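Local coordinates for BfpC (Escherichia coli, PDB 3VHJ), which is a membrane protein essential for type IV pilus biogenesis, represented here by its N-terminal cytoplasmic domain, at residues Y16-W22 with Q71-A77; E94-V98 with D110-K116. The protein carries 1 engineered substitution. Residue numbers count along the deposited sequence, not the author numbering.

Contact 1 of 2, residues Y16-W22 with Q71-A77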
ATOM      1  N   TYR A  16      -2.785  10.496   1.953  1.00 17.26           N
ATOM      2  CA  TYR A  16      -3.189   9.131   1.646  1.00 18.26           C
ATOM      3  C   TYR A  16      -3.023   8.202   2.829  1.00 18.54           C
ATOM      4  O   TYR A  16      -2.091   8.349   3.622  1.00 16.91           O
ATOM      5  CB  TYR A  16      -2.331   8.560   0.526  1.00 18.76           C
ATOM      6  CG  TYR A  16      -2.376   9.326  -0.766  1.00 18.88           C
ATOM      7  CD1 TYR A  16      -3.340   9.044  -1.726  1.00 20.08           C
ATOM      8  CD2 TYR A  16      -1.427  10.305  -1.048  1.00 20.23           C
ATOM      9  CE1 TYR A  16      -3.357   9.712  -2.947  1.00 21.93           C
ATOM     10  CE2 TYR A  16      -1.437  10.983  -2.266  1.00 20.98           C
ATOM     11  CZ  TYR A  16      -2.404  10.677  -3.210  1.00 22.79           C
ATOM     12  OH  TYR A  16      -2.410  11.317  -4.428  1.00 24.27           O
ATOM     13  N   ALA A  17      -3.919   7.228   2.919  1.00 17.23           N
ATOM     14  CA  ALA A  17      -3.852   6.228   3.968  1.00 16.55           C
ATOM     15  C   ALA A  17      -2.841   5.199   3.479  1.00 16.09           C
ATOM     16  O   ALA A  17      -2.976   4.670   2.374  1.00 16.87           O
ATOM     17  CB  ALA A  17      -5.222   5.571   4.153  1.00 16.24           C
ATOM     18  N   VAL A  18      -1.816   4.934   4.287  1.00 15.72           N
ATOM     19  CA  VAL A  18      -0.799   3.947   3.942  1.00 13.73           C
ATOM     20  C   VAL A  18      -0.671   2.949   5.094  1.00 14.84           C
ATOM     21  O   VAL A  18      -1.242   3.150   6.165  1.00 15.26           O
ATOM     22  CB  VAL A  18       0.590   4.615   3.678  1.00 14.36           C
ATOM     23  CG1 VAL A  18       0.503   5.531   2.466  1.00 13.08           C
ATOM     24  CG2 VAL A  18       1.036   5.411   4.899  1.00 15.12           C
ATOM     25  N   ASN A  19       0.080   1.876   4.868  1.00 15.23           N
ATOM     26  CA  ASN A  19       0.278   0.840   5.879  1.00 16.52           C
ATOM     27  C   ASN A  19      -1.028   0.139   6.225  1.00 16.29           C
ATOM     28  O   ASN A  19      -1.307  -0.146   7.389  1.00 15.91           O
ATOM     29  CB  ASN A  19       0.885   1.425   7.156  1.00 18.20           C
ATOM     30  CG  ASN A  19       1.522   0.362   8.028  1.00 21.81           C
ATOM     31  OD1 ASN A  19       2.603  -0.135   7.725  1.00 24.35           O
ATOM     32  ND2 ASN A  19       0.848   0.000   9.112  1.00 29.12           N
ATOM     33  N   LEU A  20      -1.838  -0.130   5.209  1.00 15.86           N
ATOM     34  CA  LEU A  20      -3.099  -0.831   5.412  1.00 16.47           C
ATOM     35  C   LEU A  20      -2.834  -2.327   5.305  1.00 16.28           C
ATOM     36  O   LEU A  20      -1.803  -2.743   4.784  1.00 17.03           O
ATOM     37  CB  LEU A  20      -4.106  -0.424   4.336  1.00 17.23           C
ATOM     38  CG  LEU A  20      -4.552   1.040   4.348  1.00 19.32           C
ATOM     39  CD1 LEU A  20      -4.953   1.454   2.954  1.00 23.36           C
ATOM     40  CD2 LEU A  20      -5.704   1.215   5.320  1.00 20.46           C
ATOM     41  N   LEU A  21      -3.752  -3.134   5.820  1.00 14.96           N
ATOM     42  CA  LEU A  21      -3.618  -4.582   5.731  1.00 16.44           C
ATOM     43  C   LEU A  21      -4.396  -4.990   4.491  1.00 17.43           C
ATOM     44  O   LEU A  21      -5.617  -4.889   4.471  1.00 17.64           O
ATOM     45  CB  LEU A  21      -4.232  -5.261   6.954  1.00 18.71           C
ATOM     46  CG  LEU A  21      -4.234  -6.796   6.963  1.00 20.07           C
ATOM     47  CD1 LEU A  21      -2.805  -7.318   6.922  1.00 24.65           C
ATOM     48  CD2 LEU A  21      -4.939  -7.290   8.218  1.00 23.31           C
ATOM     49  N   TRP A  22      -3.689  -5.450   3.463  1.00 17.91           N
ATOM     50  CA  TRP A  22      -4.325  -5.846   2.220  1.00 18.28           C
ATOM     51  C   TRP A  22      -4.511  -7.343   2.099  1.00 19.99           C
ATOM     52  O   TRP A  22      -3.674  -8.125   2.543  1.00 21.29           O
ATOM     53  CB  TRP A  22      -3.512  -5.357   1.019  1.00 16.54           C
ATOM     54  CG  TRP A  22      -3.469  -3.869   0.881  1.00 16.64           C
ATOM     55  CD1 TRP A  22      -2.619  -3.006   1.516  1.00 16.32           C
ATOM     56  CD2 TRP A  22      -4.327  -3.065   0.073  1.00 17.14           C
ATOM     57  NE1 TRP A  22      -2.896  -1.712   1.150  1.00 13.86           N
ATOM     58  CE2 TRP A  22      -3.942  -1.720   0.261  1.00 16.72           C
ATOM     59  CE3 TRP A  22      -5.388  -3.352  -0.799  1.00 16.59           C
ATOM     60  CZ2 TRP A  22      -4.582  -0.659  -0.387  1.00 15.31           C
ATOM     61  CZ3 TRP A  22      -6.025  -2.301  -1.442  1.00 17.07           C
ATOM     62  CH2 TRP A  22      -5.619  -0.968  -1.233  1.00 18.51           C
ATOM     63  N   GLN A  71     -10.340   8.696   3.974  1.00 19.30           N
ATOM     64  CA  GLN A  71      -8.982   8.835   3.456  1.00 19.50           C
ATOM     65  C   GLN A  71      -8.806   7.964   2.227  1.00 17.86           C
ATOM     66  O   GLN A  71      -9.264   6.820   2.196  1.00 17.98           O
ATOM     67  CB  GLN A  71      -7.941   8.420   4.501  1.00 17.31           C
ATOM     68  CG  GLN A  71      -7.930   9.274   5.746  1.00 18.10           C
ATOM     69  CD  GLN A  71      -7.076   8.671   6.840  1.00 18.53           C
ATOM     70  OE1 GLN A  71      -6.823   7.468   6.849  1.00 17.45           O
ATOM     71  NE2 GLN A  71      -6.645   9.501   7.782  1.00 17.23           N
ATOM     72  N   VAL A  72      -8.155   8.512   1.208  1.00 17.47           N
ATOM     73  CA  VAL A  72      -7.885   7.762  -0.011  1.00 18.28           C
ATOM     74  C   VAL A  72      -6.670   6.887   0.264  1.00 17.86           C
ATOM     75  O   VAL A  72      -5.652   7.381   0.754  1.00 17.32           O
ATOM     76  CB  VAL A  72      -7.538   8.696  -1.190  1.00 20.41           C
ATOM     77  CG1 VAL A  72      -7.237   7.870  -2.438  1.00 19.81           C
ATOM     78  CG2 VAL A  72      -8.685   9.671  -1.439  1.00 22.68           C
ATOM     79  N   THR A  73      -6.770   5.596  -0.035  1.00 17.47           N
ATOM     80  CA  THR A  73      -5.641   4.703   0.185  1.00 18.22           C
ATOM     81  C   THR A  73      -4.668   4.905  -0.975  1.00 19.17           C
ATOM     82  O   THR A  73      -5.064   4.942  -2.148  1.00 18.65           O
ATOM     83  CB  THR A  73      -6.080   3.227   0.255  1.00 19.98           C
ATOM     84  OG1 THR A  73      -6.507   2.784  -1.038  1.00 20.03           O
ATOM     85  CG2 THR A  73      -7.232   3.067   1.251  1.00 19.08           C
ATOM     86  N   LEU A  74      -3.395   5.056  -0.635  1.00 16.89           N
ATOM     87  CA  LEU A  74      -2.364   5.286  -1.631  1.00 18.42           C
ATOM     88  C   LEU A  74      -2.309   4.208  -2.705  1.00 19.07           C
ATOM     89  O   LEU A  74      -2.346   4.512  -3.896  1.00 18.39           O
ATOM     90  CB  LEU A  74      -0.992   5.395  -0.959  1.00 17.29           C
ATOM     91  CG  LEU A  74       0.175   5.542  -1.940  1.00 17.69           C
ATOM     92  CD1 LEU A  74       0.005   6.831  -2.734  1.00 18.03           C
ATOM     93  CD2 LEU A  74       1.495   5.536  -1.188  1.00 17.01           C
ATOM     94  N   LEU A  75      -2.231   2.949  -2.289  1.00 18.66           N
ATOM     95  CA  LEU A  75      -2.134   1.869  -3.257  1.00 18.23           C
ATOM     96  C   LEU A  75      -3.278   1.810  -4.257  1.00 19.20           C
ATOM     97  O   LEU A  75      -3.075   1.402  -5.398  1.00 19.68           O
ATOM     98  CB  LEU A  75      -1.967   0.524  -2.541  1.00 17.29           C
ATOM     99  CG  LEU A  75      -0.510   0.132  -2.236  1.00 18.00           C
ATOM    100  CD1 LEU A  75       0.217  -0.189  -3.549  1.00 16.46           C
ATOM    101  CD2 LEU A  75       0.206   1.270  -1.502  1.00 17.30           C
ATOM    102  N   SER A  76      -4.475   2.219  -3.850  1.00 19.56           N
ATOM    103  CA  SER A  76      -5.609   2.196  -4.775  1.00 21.00           C
ATOM    104  C   SER A  76      -5.462   3.304  -5.814  1.00 22.57           C
ATOM    105  O   SER A  76      -5.976   3.194  -6.930  1.00 24.84           O
ATOM    106  CB  SER A  76      -6.930   2.395  -4.031  1.00 17.17           C
ATOM    107  OG  SER A  76      -7.079   3.733  -3.577  1.00 19.47           O
ATOM    108  N   ALA A  77      -4.755   4.363  -5.435  1.00 21.52           N
ATOM    109  CA  ALA A  77      -4.548   5.517  -6.302  1.00 22.82           C
ATOM    110  C   ALA A  77      -3.410   5.358  -7.302  1.00 22.70           C
ATOM    111  O   ALA A  77      -3.305   6.145  -8.243  1.00 23.69           O
ATOM    112  CB  ALA A  77      -4.316   6.773  -5.455  1.00 20.56           C
TER
HETATM  113  O   HOH W   1      -2.319   2.377   0.664  1.00 14.66           O

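Contact 2 of 2, residues E94-V98 with D110-K116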
ATOM      1  N   GLU A  94       8.091  13.300   6.481  1.00 25.44           N
ATOM      2  CA  GLU A  94       8.998  12.556   7.352  1.00 28.31           C
ATOM      3  C   GLU A  94       8.627  11.083   7.462  1.00 28.20           C
ATOM      4  O   GLU A  94       8.875  10.447   8.491  1.00 27.55           O
ATOM      5  CB  GLU A  94       8.979  13.151   8.765  1.00 31.89           C
ATOM      6  CG  GLU A  94       8.860  14.668   8.845  1.00 35.64           C
ATOM      7  CD  GLU A  94      10.129  15.373   8.443  1.00 38.26           C
ATOM      8  OE1 GLU A  94      10.236  16.592   8.696  1.00 40.76           O
ATOM      9  OE2 GLU A  94      11.018  14.710   7.872  1.00 40.67           O
ATOM     10  N   LEU A  95       8.025  10.535   6.416  1.00 25.22           N
ATOM     11  CA  LEU A  95       7.630   9.137   6.454  1.00 23.14           C
ATOM     12  C   LEU A  95       8.229   8.399   5.260  1.00 21.77           C
ATOM     13  O   LEU A  95       8.363   8.968   4.180  1.00 21.76           O
ATOM     14  CB  LEU A  95       6.101   9.045   6.422  1.00 23.63           C
ATOM     15  CG  LEU A  95       5.400   7.716   6.690  1.00 25.51           C
ATOM     16  CD1 LEU A  95       5.612   7.294   8.144  1.00 25.31           C
ATOM     17  CD2 LEU A  95       3.908   7.886   6.400  1.00 26.95           C
ATOM     18  N   TRP A  96       8.592   7.139   5.468  1.00 19.87           N
ATOM     19  CA  TRP A  96       9.143   6.320   4.402  1.00 20.14           C
ATOM     20  C   TRP A  96       8.147   5.235   4.048  1.00 18.76           C
ATOM     21  O   TRP A  96       7.564   4.608   4.930  1.00 19.31           O
ATOM     22  CB  TRP A  96      10.474   5.701   4.823  1.00 21.13           C
ATOM     23  CG  TRP A  96      11.565   6.711   4.802  1.00 23.70           C
ATOM     24  CD1 TRP A  96      11.886   7.600   5.792  1.00 24.48           C
ATOM     25  CD2 TRP A  96      12.420   7.008   3.698  1.00 25.06           C
ATOM     26  NE1 TRP A  96      12.889   8.438   5.363  1.00 26.72           N
ATOM     27  CE2 TRP A  96      13.236   8.096   4.081  1.00 26.08           C
ATOM     28  CE3 TRP A  96      12.578   6.461   2.416  1.00 25.02           C
ATOM     29  CZ2 TRP A  96      14.194   8.649   3.229  1.00 27.38           C
ATOM     30  CZ3 TRP A  96      13.532   7.010   1.569  1.00 27.64           C
ATOM     31  CH2 TRP A  96      14.328   8.094   1.981  1.00 28.00           C
ATOM     32  N   LEU A  97       7.968   5.018   2.752  1.00 16.63           N
ATOM     33  CA  LEU A  97       7.021   4.031   2.261  1.00 18.12           C
ATOM     34  C   LEU A  97       7.695   2.904   1.483  1.00 17.40           C
ATOM     35  O   LEU A  97       8.628   3.142   0.723  1.00 17.37           O
ATOM     36  CB  LEU A  97       6.009   4.716   1.339  1.00 16.67           C
ATOM     37  CG  LEU A  97       5.328   5.982   1.869  1.00 18.08           C
ATOM     38  CD1 LEU A  97       4.468   6.582   0.760  1.00 17.34           C
ATOM     39  CD2 LEU A  97       4.491   5.651   3.103  1.00 17.06           C
ATOM     40  N   VAL A  98       7.227   1.678   1.695  1.00 16.80           N
ATOM     41  CA  VAL A  98       7.739   0.526   0.961  1.00 16.29           C
ATOM     42  C   VAL A  98       6.490  -0.141   0.403  1.00 17.04           C
ATOM     43  O   VAL A  98       5.629  -0.583   1.161  1.00 16.33           O
ATOM     44  CB  VAL A  98       8.495  -0.465   1.862  1.00 16.64           C
ATOM     45  CG1 VAL A  98       8.967  -1.665   1.027  1.00 17.12           C
ATOM     46  CG2 VAL A  98       9.697   0.232   2.494  1.00 18.77           C
ATOM     47  N   ASP A 110       2.498  -2.748   1.565  1.00 17.17           N
ATOM     48  CA  ASP A 110       2.042  -1.387   1.805  1.00 18.13           C
ATOM     49  C   ASP A 110       2.477  -1.112   3.237  1.00 18.45           C
ATOM     50  O   ASP A 110       1.722  -1.336   4.176  1.00 18.75           O
ATOM     51  CB  ASP A 110       0.523  -1.266   1.678  1.00 16.46           C
ATOM     52  CG  ASP A 110       0.020   0.115   2.058  1.00 16.90           C
ATOM     53  OD1 ASP A 110       0.868   1.014   2.273  1.00 15.00           O
ATOM     54  OD2 ASP A 110      -1.215   0.312   2.139  1.00 14.53           O
ATOM     55  N   LYS A 111       3.707  -0.635   3.395  1.00 19.70           N
ATOM     56  CA  LYS A 111       4.254  -0.366   4.722  1.00 19.56           C
ATOM     57  C   LYS A 111       4.808   1.040   4.831  1.00 19.17           C
ATOM     58  O   LYS A 111       5.335   1.581   3.864  1.00 18.48           O
ATOM     59  CB  LYS A 111       5.375  -1.363   5.026  1.00 22.44           C
ATOM     60  CG  LYS A 111       4.936  -2.806   4.988  1.00 25.93           C
ATOM     61  CD  LYS A 111       4.359  -3.260   6.319  1.00 29.58           C
ATOM     62  CE  LYS A 111       5.447  -3.347   7.376  1.00 31.97           C
ATOM     63  NZ  LYS A 111       4.946  -3.942   8.650  1.00 35.74           N
ATOM     64  N   SER A 112       4.671   1.631   6.013  1.00 19.09           N
ATOM     65  CA  SER A 112       5.187   2.965   6.267  1.00 19.47           C
ATOM     66  C   SER A 112       6.110   2.858   7.478  1.00 20.90           C
ATOM     67  O   SER A 112       5.926   1.979   8.322  1.00 19.66           O
ATOM     68  CB  SER A 112       4.046   3.942   6.558  1.00 20.02           C
ATOM     69  OG  SER A 112       3.356   3.578   7.736  1.00 23.73           O
ATOM     70  N   PHE A 113       7.109   3.732   7.546  1.00 20.95           N
ATOM     71  CA  PHE A 113       8.061   3.731   8.656  1.00 22.28           C
ATOM     72  C   PHE A 113       8.471   5.161   8.957  1.00 22.69           C
ATOM     73  O   PHE A 113       8.563   5.982   8.051  1.00 22.51           O
ATOM     74  CB  PHE A 113       9.343   2.966   8.294  1.00 22.40           C
ATOM     75  CG  PHE A 113       9.106   1.603   7.724  1.00 23.04           C
ATOM     76  CD1 PHE A 113       8.706   1.446   6.401  1.00 21.91           C
ATOM     77  CD2 PHE A 113       9.282   0.472   8.513  1.00 22.32           C
ATOM     78  CE1 PHE A 113       8.487   0.178   5.872  1.00 23.68           C
ATOM     79  CE2 PHE A 113       9.064  -0.798   7.992  1.00 23.72           C
ATOM     80  CZ  PHE A 113       8.666  -0.944   6.672  1.00 23.08           C
ATOM     81  N   HIS A 114       8.721   5.471  10.220  1.00 26.00           N
ATOM     82  CA  HIS A 114       9.166   6.821  10.537  1.00 29.21           C
ATOM     83  C   HIS A 114      10.679   6.874  10.373  1.00 30.19           C
ATOM     84  O   HIS A 114      11.269   7.951  10.273  1.00 31.73           O
ATOM     85  CB  HIS A 114       8.754   7.218  11.957  1.00 32.50           C
ATOM     86  CG  HIS A 114       7.311   7.603  12.070  1.00 36.79           C
ATOM     87  ND1 HIS A 114       6.694   8.437  11.162  1.00 38.15           N
ATOM     88  CD2 HIS A 114       6.362   7.259  12.973  1.00 37.78           C
ATOM     89  CE1 HIS A 114       5.424   8.588  11.498  1.00 38.58           C
ATOM     90  NE2 HIS A 114       5.197   7.883  12.593  1.00 38.91           N
ATOM     91  N   SER A 115      11.293   5.694  10.311  1.00 30.16           N
ATOM     92  CA  SER A 115      12.741   5.569  10.159  1.00 30.54           C
ATOM     93  C   SER A 115      13.161   5.036   8.795  1.00 29.87           C
ATOM     94  O   SER A 115      12.661   4.008   8.335  1.00 28.40           O
ATOM     95  CB  SER A 115      13.303   4.650  11.245  1.00 31.25           C
ATOM     96  OG  SER A 115      14.587   4.175  10.888  1.00 32.95           O
ATOM     97  N   LYS A 116      14.095   5.738   8.161  1.00 29.31           N
ATOM     98  CA  LYS A 116      14.600   5.340   6.856  1.00 29.43           C
ATOM     99  C   LYS A 116      15.354   4.011   6.948  1.00 29.83           C
ATOM    100  O   LYS A 116      15.246   3.166   6.063  1.00 27.87           O
ATOM    101  CB  LYS A 116      15.523   6.426   6.301  1.00 31.36           C
ATOM    102  CG  LYS A 116      16.175   6.071   4.972  1.00 33.63           C
ATOM    103  CD  LYS A 116      17.080   7.187   4.476  1.00 36.95           C
ATOM    104  CE  LYS A 116      17.718   6.825   3.146  1.00 39.41           C
ATOM    105  NZ  LYS A 116      18.570   7.925   2.608  1.00 40.91           N
TER

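Contact 1 of 2, residues Y16-W22 with Q71-A77
Parallel β-pairing joins strand 14-17 to the short strand 72-73, the edge of a mixed three-stranded sheet, where the chain bends into the helical turn 74-77. Ala17 supplies both bonds of the pairing: its N donates to Val72 O (2.8 Å) and its O accepts Leu74 N (3.1 Å). Water 1, a second donor to Ala17 O (2.9 Å), accepts Leu75 N at 3.0 Å and so bridges the two. Thr73 O, turned into the helix, accepts Ser76 OG (2.8 Å), which also bonds Lys159 N, and weak hydrogen bonds from Ser76 N and Ala77 N; Ala77 N also donates to Leu74 O (2.9 Å). Other side-chain partners lie outside: Trp22 NE1 donates to Asp110 OD2, while Gln71 OE1 accepts from Lys68 N and NE2 donates to Gly66 O. Apolar contacts fill the remainder: Trp22 CZ2 lies 3.6 Å from Leu75 CB, and Leu74 CD1 sits over the Tyr16 ring face, 4.0 Å from its centroid, in a CH-π contact.

Contact 2 of 2, residues E94-V98 with D110-K116
Four backbone hydrogen bonds tie the two arms of this antiparallel β-hairpin. Around the Trp96-Phe113 pair, Trp96 N donates to Phe113 O and Phe113 N to Trp96 O, both at 2.8 Å; around Val98-Lys111, Val98 N reaches Lys111 O and Lys111 N reaches Val98 O, both at 2.9 Å. Further out, Lys116 NZ forms a salt bridge with Asp141, the Asp110 carboxylate accepts Asn19 N, Leu20 N and Trp22 NE1, and Ser112 OG bonds Leu6 O. After strand 107-113 the chain turns into a helix, and Ser115 is its N-cap, with OG bonded to Asp118 N. Leu97 and Ser112 form the non-hydrogen-bonded pair, where the CA atoms close to 4.5 Å and Ser112 CA makes a CA-H...O contact with Trp96 O at 3.2 Å. Lys116, in the first helical turn, lays its CB over the five-membered ring of Trp96, 3.7 Å from the centroid, as a CH-π contact. On the sheet face that carries Trp96, Val98 and Phe113, Val98 CG2 packs against Phe113 CE1 (3.6 Å). The opposite face holds Leu97, whose CD2 is 3.9 Å from Ser112 CB. Helix 116-127 lies over the Trp96, Val98 and Phe113 face, touching it through Ala119 and Val127; across the hairpin, Leu97 meets Leu74 of helix 74-77, and strand 85-90 flanks strand 96-101 on the side away from strand 107-113.

How the contacts relate
Contact 1 is buried near the centre of the chain, whereas contact 2 is only partly buried and reaches the surface at Glu94 and His114; the centres of the two contacts lie about 13 Å apart. They hold different sheets: a short parallel pairing, aided by water, in one, and an antiparallel ladder closed by four direct backbone hydrogen bonds in the other. Even so, the two meet directly. Asp110 receives Asn19 N at OD1 (2.8 Å) and Trp22 NE1 at OD2 (2.8 Å), both probable hydrogen bonds; Leu20 N also bonds OD2, and Ser112 N returns a bond to Asn19 OD1. Leu74 CD2 packs on Leu97 CD1 at 3.7 Å, joining their apolar sides.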